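Long-range contacts in tetratricopeptide repeat protein (Parabacteroides merdae ATCC 43184, PDB 4R7S), which is of unknown function but, as a tetratricopeptide repeat protein, probably offers a superhelical scaffold on which other proteins or peptides can bind: residues Ser162-Asn167 and Gly182-Tyr187; Arg175-Glu181 and Lys202-Ser207; Tyr214-Lys219 and Asp233-Ala237. One frame throughout, in Å; residues are numbered along the deposited sequence.

How the contacts relate
The three contacts follow one another down the C-terminal half of a helical-hairpin solenoid. Contact 1 lies between successive hairpins, joining helix 159-172 to helix 178-189; contacts 2 and 3 each lie within one hairpin, joining helix 178-189 to helix 193-206 and helix 211-223 to helix 227-238. Contacts 1 and 2 share helix 178-189; their centres are about 13 Å apart, and F166 CD1 lies 3.7 Å from L179 O. Between contacts 2 and 3, about 16 Å centre to centre, F204 meets R217 (CZ to CZ 3.4 Å) in a cation-pi pair and Y214 edge-to-face. The centres of contacts 1 and 3 are about 20 Å apart, yet the two touch, with A184 CB 3.8 Å from L216 CD2.

Contact 1. Residues Ser162-Asn167 and Gly182-Tyr187; sequences SERIFN and GRADLY
Both segments are helical and run nearly antiparallel: their axes make an angle of 158° (signed crossing -158°) and approach to 10.1 Å, with F166 and R183 in register at a CA-CA distance of 6.0 Å. F166 (chi1 m) fills the gap between the backbones. Over one face of its ring lie G182 C, 3.6 Å from F166 CZ, and R183 N, 3.7 Å from F166 CE1. An ideal CB on G182 would sit 2.6 Å from F166 CE1, a clash, so the bare glycine backbone is what admits the ring. L186 (chi1 t, chi2 p) places CD2 4.1 Å from F166 CD2 and 3.5 Å from E163 N.

Two hydrogen bonds border this apolar centre. Y187 OH donates to E163 OE2 at 2.8 Å, E163 reaching across with chi1 and chi2 both t, and the same hydroxyl has a weak second bond with R195 NE. R183 (chi1 t, chi2 t, chi3 p) donates from NH1 to N167 OD1 at 2.9 Å, while its NH2 makes a salt bridge with D199 of helix 193-206. S162 OG is satisfied by A150 O of helix 143-156 and meets L186 CD1 in van der Waals contact at 3.6 Å. Helix 159-172, helix B of its hairpin, thus packs on 178-189, helix A of the next, as in stacked tetratricopeptide repeats.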
loop_
_atom_site.group_PDB
_atom_site.type_symbol
_atom_site.label_atom_id
_atom_site.label_comp_id
_atom_site.label_asym_id
_atom_site.label_seq_id
_atom_site.Cartn_x
_atom_site.Cartn_y
_atom_site.Cartn_z
ATOM N N SER A 162 -12.375 14.171 -10.931
ATOM C CA SER A 162 -11.873 13.700 -9.669
ATOM C C SER A 162 -12.741 14.217 -8.510
ATOM O O SER A 162 -13.097 13.455 -7.601
ATOM C CB SER A 162 -10.425 14.149 -9.506
ATOM O OG SER A 162 -9.888 13.590 -8.323
ATOM N N GLU A 163 -13.081 15.510 -8.552
ATOM C CA GLU A 163 -13.883 16.152 -7.513
ATOM C C GLU A 163 -15.285 15.571 -7.487
ATOM O O GLU A 163 -15.820 15.340 -6.405
ATOM C CB GLU A 163 -13.917 17.675 -7.724
ATOM C CG GLU A 163 -14.676 18.391 -6.618
ATOM C CD GLU A 163 -14.998 19.852 -6.834
ATOM O OE1 GLU A 163 -15.116 20.303 -7.996
ATOM O OE2 GLU A 163 -15.171 20.545 -5.813
ATOM N N ARG A 164 -15.875 15.317 -8.674
ATOM C CA ARG A 164 -17.200 14.720 -8.758
ATOM C C ARG A 164 -17.226 13.353 -8.043
ATOM O O ARG A 164 -18.151 13.099 -7.263
ATOM C CB ARG A 164 -17.617 14.567 -10.228
ATOM C CG ARG A 164 -19.061 14.132 -10.407
ATOM C CD ARG A 164 -19.341 13.556 -11.789
ATOM N NE ARG A 164 -18.466 12.433 -12.154
ATOM C CZ ARG A 164 -18.611 11.178 -11.743
ATOM N NH1 ARG A 164 -19.589 10.854 -10.900
ATOM N NH2 ARG A 164 -17.775 10.235 -12.160
ATOM N N ILE A 165 -16.189 12.505 -8.278
ATOM C CA ILE A 165 -16.080 11.161 -7.689
ATOM C C ILE A 165 -15.942 11.261 -6.164
ATOM O O ILE A 165 -16.675 10.577 -5.449
ATOM C CB ILE A 165 -14.930 10.340 -8.314
ATOM C CG1 ILE A 165 -15.141 10.193 -9.830
ATOM C CG2 ILE A 165 -14.809 8.961 -7.610
ATOM C CD1 ILE A 165 -13.928 9.721 -10.641
ATOM N N PHE A 166 -15.019 12.113 -5.676
ATOM C CA PHE A 166 -14.827 12.302 -4.239
ATOM C C PHE A 166 -16.079 12.854 -3.611
ATOM O O PHE A 166 -16.397 12.457 -2.503
ATOM C CB PHE A 166 -13.646 13.241 -3.930
ATOM C CG PHE A 166 -12.299 12.581 -3.951
ATOM C CD1 PHE A 166 -11.947 11.648 -2.980
ATOM C CD2 PHE A 166 -11.364 12.911 -4.917
ATOM C CE1 PHE A 166 -10.686 11.033 -2.997
ATOM C CE2 PHE A 166 -10.101 12.312 -4.924
ATOM C CZ PHE A 166 -9.774 11.367 -3.974
ATOM N N ASN A 167 -16.791 13.762 -4.288
ATOM C CA ASN A 167 -18.015 14.300 -3.693
ATOM C C ASN A 167 -19.071 13.190 -3.564
ATOM O O ASN A 167 -19.750 13.101 -2.529
ATOM C CB ASN A 167 -18.565 15.510 -4.472
ATOM C CG ASN A 167 -17.705 16.749 -4.365
ATOM O OD1 ASN A 167 -16.923 16.938 -3.415
ATOM N ND2 ASN A 167 -17.839 17.639 -5.347
ATOM N N GLY A 182 -8.154 12.407 0.704
ATOM C CA GLY A 182 -8.002 12.293 -0.743
ATOM C C GLY A 182 -8.520 13.540 -1.438
ATOM O O GLY A 182 -7.839 14.117 -2.289
ATOM N N ARG A 183 -9.716 13.998 -1.029
ATOM C CA ARG A 183 -10.316 15.203 -1.585
ATOM C C ARG A 183 -9.465 16.428 -1.257
ATOM O O ARG A 183 -9.287 17.270 -2.147
ATOM C CB ARG A 183 -11.774 15.403 -1.114
ATOM C CG ARG A 183 -12.481 16.458 -1.948
ATOM C CD ARG A 183 -13.969 16.494 -1.712
ATOM N NE ARG A 183 -14.259 17.012 -0.389
ATOM C CZ ARG A 183 -15.475 17.090 0.122
ATOM N NH1 ARG A 183 -16.524 16.703 -0.591
ATOM N NH2 ARG A 183 -15.659 17.572 1.342
ATOM N N ALA A 184 -8.947 16.541 0.001
ATOM C CA ALA A 184 -8.086 17.673 0.385
ATOM C C ALA A 184 -6.845 17.732 -0.523
ATOM O O ALA A 184 -6.476 18.808 -0.978
ATOM C CB ALA A 184 -7.661 17.578 1.851
ATOM N N ASP A 185 -6.244 16.572 -0.824
ATOM C CA ASP A 185 -5.058 16.483 -1.674
ATOM C C ASP A 185 -5.387 16.960 -3.076
ATOM O O ASP A 185 -4.555 17.624 -3.705
ATOM C CB ASP A 185 -4.474 15.055 -1.699
ATOM C CG ASP A 185 -3.086 15.001 -2.320
ATOM O OD1 ASP A 185 -2.160 15.624 -1.755
ATOM O OD2 ASP A 185 -2.939 14.380 -3.403
ATOM N N LEU A 186 -6.596 16.638 -3.554
ATOM C CA LEU A 186 -7.070 17.085 -4.862
ATOM C C LEU A 186 -7.211 18.602 -4.866
ATOM O O LEU A 186 -6.766 19.250 -5.816
ATOM C CB LEU A 186 -8.422 16.436 -5.227
ATOM C CG LEU A 186 -9.207 17.136 -6.341
ATOM C CD1 LEU A 186 -8.576 16.899 -7.695
ATOM C CD2 LEU A 186 -10.594 16.653 -6.361
ATOM N N TYR A 187 -7.814 19.166 -3.798
ATOM C CA TYR A 187 -8.000 20.609 -3.696
ATOM C C TYR A 187 -6.649 21.339 -3.658
ATOM O O TYR A 187 -6.494 22.360 -4.330
ATOM C CB TYR A 187 -8.866 20.964 -2.498
ATOM C CG TYR A 187 -10.333 20.625 -2.684
ATOM C CD1 TYR A 187 -10.958 20.789 -3.922
ATOM C CD2 TYR A 187 -11.121 20.242 -1.601
ATOM C CE1 TYR A 187 -12.323 20.524 -4.087
ATOM C CE2 TYR A 187 -12.488 19.983 -1.752
ATOM C CZ TYR A 187 -13.082 20.113 -3.000
ATOM O OH TYR A 187 -14.425 19.864 -3.149
#

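Contact 2. Residues Arg175-Glu181 and Lys202-Ser207; sequences RDWILYE and KVFTES
Starting at the loop that leads into helix 178-189, the first segment lies against the C-terminal end of helix 193-206, where S207 is the first residue to leave helical phi/psi; the contact is within one helical hairpin, consistent with the two helices of one tetratricopeptide repeat. R175 comes first: its NH2 stands 3.4 Å from E206 OE1 in a salt bridge, and one water accepts from R175 NH1 (3.2 Å) and donates to E206 O (3.1 Å), with a weak further bond to E206 OE1 (3.3 Å). K202 NZ adds a long salt bridge of 4.0 Å to E206 OE2, making a three-residue network. At D176 (phi/psi -84/84) the chain makes an inverse gamma turn, closed by a weak W177 N to R175 O bond of 3.0 Å, and W177, which follows, has its CA-to-CB bond directed toward the opposing helix, its CA 6.0 Å from that of V203.

W177 (chi1 m, chi2 119°) is the most deeply covered residue of the contact, 114 Å². E206 CB sits over its six-membered ring, 3.7 Å from the centroid and 20° off the normal, a CH-pi contact; K202 CG approaches W177 CZ3 at 3.8 Å and S207 CB approaches W177 CD1 at 3.6 Å. One turn on, Y180 (chi1 m) takes K202 CG over a ring face and rests its CB 3.6 Å from V203 CG2, while its hydroxyl bonds to P174 O. E181 OE2 touches V203 CG1 at 3.6 Å, but its carboxylate is engaged by T210 through OE1. The segments thus adhere largely through V203 and the aliphatic parts of K202 and E206 packed on W177 and Y180, while the charges pair at the margin.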
loop_
_atom_site.group_PDB
_atom_site.type_symbol
_atom_site.label_atom_id
_atom_site.label_comp_id
_atom_site.label_asym_id
_atom_site.label_seq_id
_atom_site.Cartn_x
_atom_site.Cartn_y
_atom_site.Cartn_z
ATOM N N ARG A 175 -18.775 9.845 6.834
ATOM C CA ARG A 175 -17.904 9.757 7.997
ATOM C C ARG A 175 -16.684 8.869 7.725
ATOM O O ARG A 175 -15.937 8.577 8.654
ATOM C CB ARG A 175 -18.679 9.292 9.235
ATOM C CG ARG A 175 -19.509 10.409 9.851
ATOM C CD ARG A 175 -20.089 10.005 11.195
ATOM N NE ARG A 175 -20.122 11.140 12.121
ATOM C CZ ARG A 175 -19.326 11.280 13.179
ATOM N NH1 ARG A 175 -18.436 10.339 13.480
ATOM N NH2 ARG A 175 -19.426 12.352 13.954
ATOM N N ASP A 176 -16.456 8.477 6.455
ATOM C CA ASP A 176 -15.251 7.740 6.073
ATOM C C ASP A 176 -14.177 8.815 5.842
ATOM O O ASP A 176 -13.951 9.287 4.719
ATOM C CB ASP A 176 -15.501 6.838 4.841
ATOM C CG ASP A 176 -14.303 6.020 4.353
ATOM O OD1 ASP A 176 -13.282 5.943 5.093
ATOM O OD2 ASP A 176 -14.393 5.437 3.244
ATOM N N TRP A 177 -13.555 9.230 6.941
ATOM C CA TRP A 177 -12.601 10.322 7.015
ATOM C C TRP A 177 -11.433 10.257 5.997
ATOM O O TRP A 177 -11.061 11.310 5.478
ATOM C CB TRP A 177 -12.074 10.469 8.445
ATOM C CG TRP A 177 -13.170 10.546 9.483
ATOM C CD1 TRP A 177 -13.375 9.678 10.514
ATOM C CD2 TRP A 177 -14.260 11.486 9.530
ATOM N NE1 TRP A 177 -14.479 10.056 11.240
ATOM C CE2 TRP A 177 -15.048 11.157 10.651
ATOM C CE3 TRP A 177 -14.609 12.616 8.772
ATOM C CZ2 TRP A 177 -16.195 11.882 11.002
ATOM C CZ3 TRP A 177 -15.728 13.354 9.137
ATOM C CH2 TRP A 177 -16.509 12.986 10.239
ATOM N N ILE A 178 -10.928 9.076 5.645
ATOM C CA ILE A 178 -9.809 8.943 4.698
ATOM C C ILE A 178 -10.166 9.471 3.282
ATOM O O ILE A 178 -9.277 9.743 2.463
ATOM C CB ILE A 178 -9.293 7.470 4.675
ATOM C CG1 ILE A 178 -7.803 7.384 4.350
ATOM C CG2 ILE A 178 -10.128 6.543 3.801
ATOM C CD1 ILE A 178 -6.853 8.022 5.430
ATOM N N LEU A 179 -11.463 9.614 3.009
ATOM C CA LEU A 179 -11.933 10.170 1.746
ATOM C C LEU A 179 -11.680 11.684 1.718
ATOM O O LEU A 179 -11.363 12.230 0.667
ATOM C CB LEU A 179 -13.423 9.871 1.532
ATOM C CG LEU A 179 -13.846 8.413 1.392
ATOM C CD1 LEU A 179 -15.356 8.303 1.395
ATOM C CD2 LEU A 179 -13.276 7.786 0.127
ATOM N N TYR A 180 -11.806 12.349 2.879
ATOM C CA TYR A 180 -11.584 13.791 3.020
ATOM C C TYR A 180 -10.109 14.121 2.812
ATOM O O TYR A 180 -9.791 15.201 2.330
ATOM C CB TYR A 180 -12.056 14.290 4.385
ATOM C CG TYR A 180 -13.552 14.280 4.578
ATOM C CD1 TYR A 180 -14.210 13.132 5.005
ATOM C CD2 TYR A 180 -14.306 15.439 4.407
ATOM C CE1 TYR A 180 -15.592 13.118 5.211
ATOM C CE2 TYR A 180 -15.686 15.444 4.626
ATOM C CZ TYR A 180 -16.327 14.276 5.022
ATOM O OH TYR A 180 -17.690 14.250 5.231
ATOM N N GLU A 181 -9.226 13.173 3.137
ATOM C CA GLU A 181 -7.772 13.254 2.951
ATOM C C GLU A 181 -7.426 13.224 1.454
ATOM O O GLU A 181 -6.529 13.953 1.009
ATOM C CB GLU A 181 -7.055 12.117 3.693
ATOM C CG GLU A 181 -7.089 12.265 5.213
ATOM C CD GLU A 181 -5.937 11.648 5.988
ATOM O OE1 GLU A 181 -4.985 11.138 5.349
ATOM O OE2 GLU A 181 -5.976 11.691 7.241
ATOM N N LYS A 202 -11.716 19.084 9.090
ATOM C CA LYS A 202 -12.745 18.100 9.394
ATOM C C LYS A 202 -12.107 16.829 9.960
ATOM O O LYS A 202 -12.582 16.313 10.961
ATOM C CB LYS A 202 -13.613 17.801 8.147
ATOM C CG LYS A 202 -14.860 16.978 8.466
ATOM C CD LYS A 202 -16.109 17.508 7.777
ATOM C CE LYS A 202 -17.366 16.814 8.274
ATOM N NZ LYS A 202 -17.712 17.169 9.686
ATOM N N VAL A 203 -11.024 16.358 9.346
ATOM C CA VAL A 203 -10.318 15.143 9.742
ATOM C C VAL A 203 -9.654 15.348 11.108
ATOM O O VAL A 203 -9.716 14.470 11.971
ATOM C CB VAL A 203 -9.278 14.731 8.679
ATOM C CG1 VAL A 203 -8.669 13.364 9.006
ATOM C CG2 VAL A 203 -9.899 14.720 7.296
ATOM N N PHE A 204 -9.008 16.508 11.288
ATOM C CA PHE A 204 -8.320 16.844 12.521
ATOM C C PHE A 204 -9.294 16.939 13.668
ATOM O O PHE A 204 -8.951 16.495 14.755
ATOM C CB PHE A 204 -7.535 18.155 12.375
ATOM C CG PHE A 204 -6.095 17.976 11.948
ATOM C CD1 PHE A 204 -5.752 17.925 10.604
ATOM C CD2 PHE A 204 -5.076 17.893 12.893
ATOM C CE1 PHE A 204 -4.423 17.751 10.210
ATOM C CE2 PHE A 204 -3.747 17.731 12.498
ATOM C CZ PHE A 204 -3.430 17.657 11.157
ATOM N N THR A 205 -10.517 17.447 13.426
ATOM C CA THR A 205 -11.527 17.620 14.475
ATOM C C THR A 205 -12.204 16.289 14.867
ATOM O O THR A 205 -12.466 16.067 16.055
ATOM C CB THR A 205 -12.573 18.666 14.025
ATOM O OG1 THR A 205 -11.886 19.828 13.537
ATOM C CG2 THR A 205 -13.544 19.085 15.150
ATOM N N GLU A 206 -12.473 15.422 13.885
ATOM C CA GLU A 206 -13.247 14.198 14.058
ATOM C C GLU A 206 -12.468 12.890 14.102
ATOM O O GLU A 206 -13.064 11.861 14.424
ATOM C CB GLU A 206 -14.244 14.083 12.894
ATOM C CG GLU A 206 -15.213 15.248 12.764
ATOM C CD GLU A 206 -16.454 15.226 13.629
ATOM O OE1 GLU A 206 -16.654 14.256 14.401
ATOM O OE2 GLU A 206 -17.236 16.197 13.529
ATOM N N SER A 207 -11.186 12.893 13.733
ATOM C CA SER A 207 -10.426 11.649 13.629
ATOM C C SER A 207 -8.925 11.869 14.007
ATOM O O SER A 207 -8.586 12.832 14.699
ATOM C CB SER A 207 -10.591 11.110 12.201
ATOM O OG SER A 207 -9.798 9.989 11.849
HETATM O O HOH W 1 -15.955 11.143 15.327
#

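Contact 3. Residues Tyr214-Lys219 and Asp233-Ala237; sequences YVLRGK and DFKKA
This is the contact between the two helices of a single hairpin, helix 211-223 packed on helix 227-238 near the C-terminal end of the solenoid. The axes run antiparallel at 165° (signed crossing -165°), only 8.1 Å apart, and the register pairs G218 with D233 (CA-CA 5.2 Å) and V215 with F234 (5.6 Å).

Such closeness depends on G218, whose ideal CB would fall 2.6 Å from F234 CE1; instead F234 CZ packs at 3.5 Å from G218 C. A237 supplies a small partner at the other end, its CB 3.7 Å from V215 CG2 and 3.8 Å from Y214 CB. The Y214 ring (chi1 m) lies under K236, whose CG is 3.5 Å from the ring centroid and 15° off the normal, a CH-pi contact. D233 (chi1 m) faces R217 (chi1 t, chi2 t, chi3 p) in a bidentate salt bridge: R217 NE to D233 OD2 2.8 Å, R217 NH2 to D233 OD1 2.9 Å. K221 shares OD2, and the R217 guanidinium also meets the F204 ring in a cation-pi contact.

Aromatic, glycine, aromatic and alanine in the order Y214, G218, F234, A237 match the helix A and helix B signature of a tetratricopeptide repeat.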
loop_
_atom_site.group_PDB
_atom_site.type_symbol
_atom_site.label_atom_id
_atom_site.label_comp_id
_atom_site.label_asym_id
_atom_site.label_seq_id
_atom_site.Cartn_x
_atom_site.Cartn_y
_atom_site.Cartn_z
ATOM N N TYR A 214 -0.442 15.629 7.639
ATOM C CA TYR A 214 0.376 16.624 8.340
ATOM C C TYR A 214 1.279 17.318 7.319
ATOM O O TYR A 214 1.392 18.538 7.362
ATOM C CB TYR A 214 1.187 16.011 9.490
ATOM C CG TYR A 214 0.443 15.920 10.806
ATOM C CD1 TYR A 214 0.384 17.008 11.673
ATOM C CD2 TYR A 214 -0.174 14.737 11.201
ATOM C CE1 TYR A 214 -0.309 16.937 12.884
ATOM C CE2 TYR A 214 -0.856 14.646 12.421
ATOM C CZ TYR A 214 -0.901 15.744 13.271
ATOM O OH TYR A 214 -1.519 15.651 14.502
ATOM N N VAL A 215 1.841 16.557 6.341
ATOM C CA VAL A 215 2.666 17.122 5.250
ATOM C C VAL A 215 1.796 18.095 4.442
ATOM O O VAL A 215 2.210 19.228 4.218
ATOM C CB VAL A 215 3.313 16.035 4.343
ATOM C CG1 VAL A 215 3.854 16.625 3.036
ATOM C CG2 VAL A 215 4.411 15.293 5.079
ATOM N N LEU A 216 0.570 17.656 4.068
ATOM C CA LEU A 216 -0.415 18.434 3.322
ATOM C C LEU A 216 -0.751 19.745 4.048
ATOM O O LEU A 216 -0.658 20.814 3.429
ATOM C CB LEU A 216 -1.695 17.619 3.049
ATOM C CG LEU A 216 -2.619 18.225 1.967
ATOM C CD1 LEU A 216 -1.896 18.367 0.609
ATOM C CD2 LEU A 216 -3.896 17.440 1.820
ATOM N N ARG A 217 -1.089 19.678 5.354
ATOM C CA ARG A 217 -1.333 20.896 6.128
ATOM C C ARG A 217 -0.050 21.772 6.229
ATOM O O ARG A 217 -0.139 23.004 6.191
ATOM C CB ARG A 217 -1.861 20.574 7.529
ATOM C CG ARG A 217 -2.480 21.818 8.177
ATOM C CD ARG A 217 -3.235 21.489 9.426
ATOM N NE ARG A 217 -2.328 21.087 10.494
ATOM C CZ ARG A 217 -2.699 20.943 11.754
ATOM N NH1 ARG A 217 -3.961 21.146 12.109
ATOM N NH2 ARG A 217 -1.812 20.585 12.676
ATOM N N GLY A 218 1.107 21.135 6.335
ATOM C CA GLY A 218 2.381 21.844 6.423
ATOM C C GLY A 218 2.698 22.613 5.154
ATOM O O GLY A 218 3.115 23.779 5.203
ATOM N N LYS A 219 2.432 21.970 3.999
ATOM C CA LYS A 219 2.650 22.535 2.677
ATOM C C LYS A 219 1.746 23.731 2.444
ATOM O O LYS A 219 2.180 24.718 1.825
ATOM C CB LYS A 219 2.431 21.478 1.612
ATOM C CG LYS A 219 3.648 20.609 1.358
ATOM C CD LYS A 219 3.433 19.850 0.074
ATOM C CE LYS A 219 4.323 18.648 -0.076
ATOM N NZ LYS A 219 3.619 17.562 -0.815
ATOM N N ASP A 233 4.292 20.887 11.792
ATOM C CA ASP A 233 3.569 19.836 11.088
ATOM C C ASP A 233 4.535 18.868 10.381
ATOM O O ASP A 233 4.343 17.648 10.485
ATOM C CB ASP A 233 2.573 20.446 10.085
ATOM C CG ASP A 233 1.240 20.890 10.674
ATOM O OD1 ASP A 233 1.005 20.645 11.889
ATOM O OD2 ASP A 233 0.430 21.460 9.926
ATOM N N PHE A 234 5.596 19.397 9.703
ATOM C CA PHE A 234 6.585 18.531 9.047
ATOM C C PHE A 234 7.298 17.656 10.076
ATOM O O PHE A 234 7.447 16.452 9.833
ATOM C CB PHE A 234 7.596 19.338 8.224
ATOM C CG PHE A 234 7.036 20.095 7.035
ATOM C CD1 PHE A 234 5.984 19.570 6.280
ATOM C CD2 PHE A 234 7.579 21.313 6.650
ATOM C CE1 PHE A 234 5.465 20.269 5.186
ATOM C CE2 PHE A 234 7.058 22.013 5.557
ATOM C CZ PHE A 234 5.999 21.489 4.834
ATOM N N LYS A 235 7.662 18.230 11.257
ATOM C CA LYS A 235 8.294 17.460 12.340
ATOM C C LYS A 235 7.368 16.346 12.830
ATOM O O LYS A 235 7.801 15.196 12.958
ATOM C CB LYS A 235 8.695 18.367 13.506
ATOM C CG LYS A 235 10.100 18.927 13.365
ATOM C CD LYS A 235 10.200 20.319 13.953
ATOM C CE LYS A 235 11.617 20.860 13.945
ATOM N NZ LYS A 235 12.482 20.227 14.984
ATOM N N LYS A 236 6.077 16.675 13.016
ATOM C CA LYS A 236 5.065 15.721 13.453
ATOM C C LYS A 236 4.928 14.542 12.440
ATOM O O LYS A 236 4.905 13.379 12.867
ATOM C CB LYS A 236 3.722 16.426 13.698
ATOM C CG LYS A 236 2.590 15.488 14.168
ATOM C CD LYS A 236 2.812 14.850 15.531
ATOM C CE LYS A 236 1.852 13.708 15.768
ATOM N NZ LYS A 236 2.079 13.082 17.093
ATOM N N ALA A 237 4.882 14.845 11.121
ATOM C CA ALA A 237 4.819 13.829 10.060
ATOM C C ALA A 237 6.094 12.943 10.063
ATOM O O ALA A 237 5.994 11.738 9.832
ATOM C CB ALA A 237 4.634 14.492 8.696
#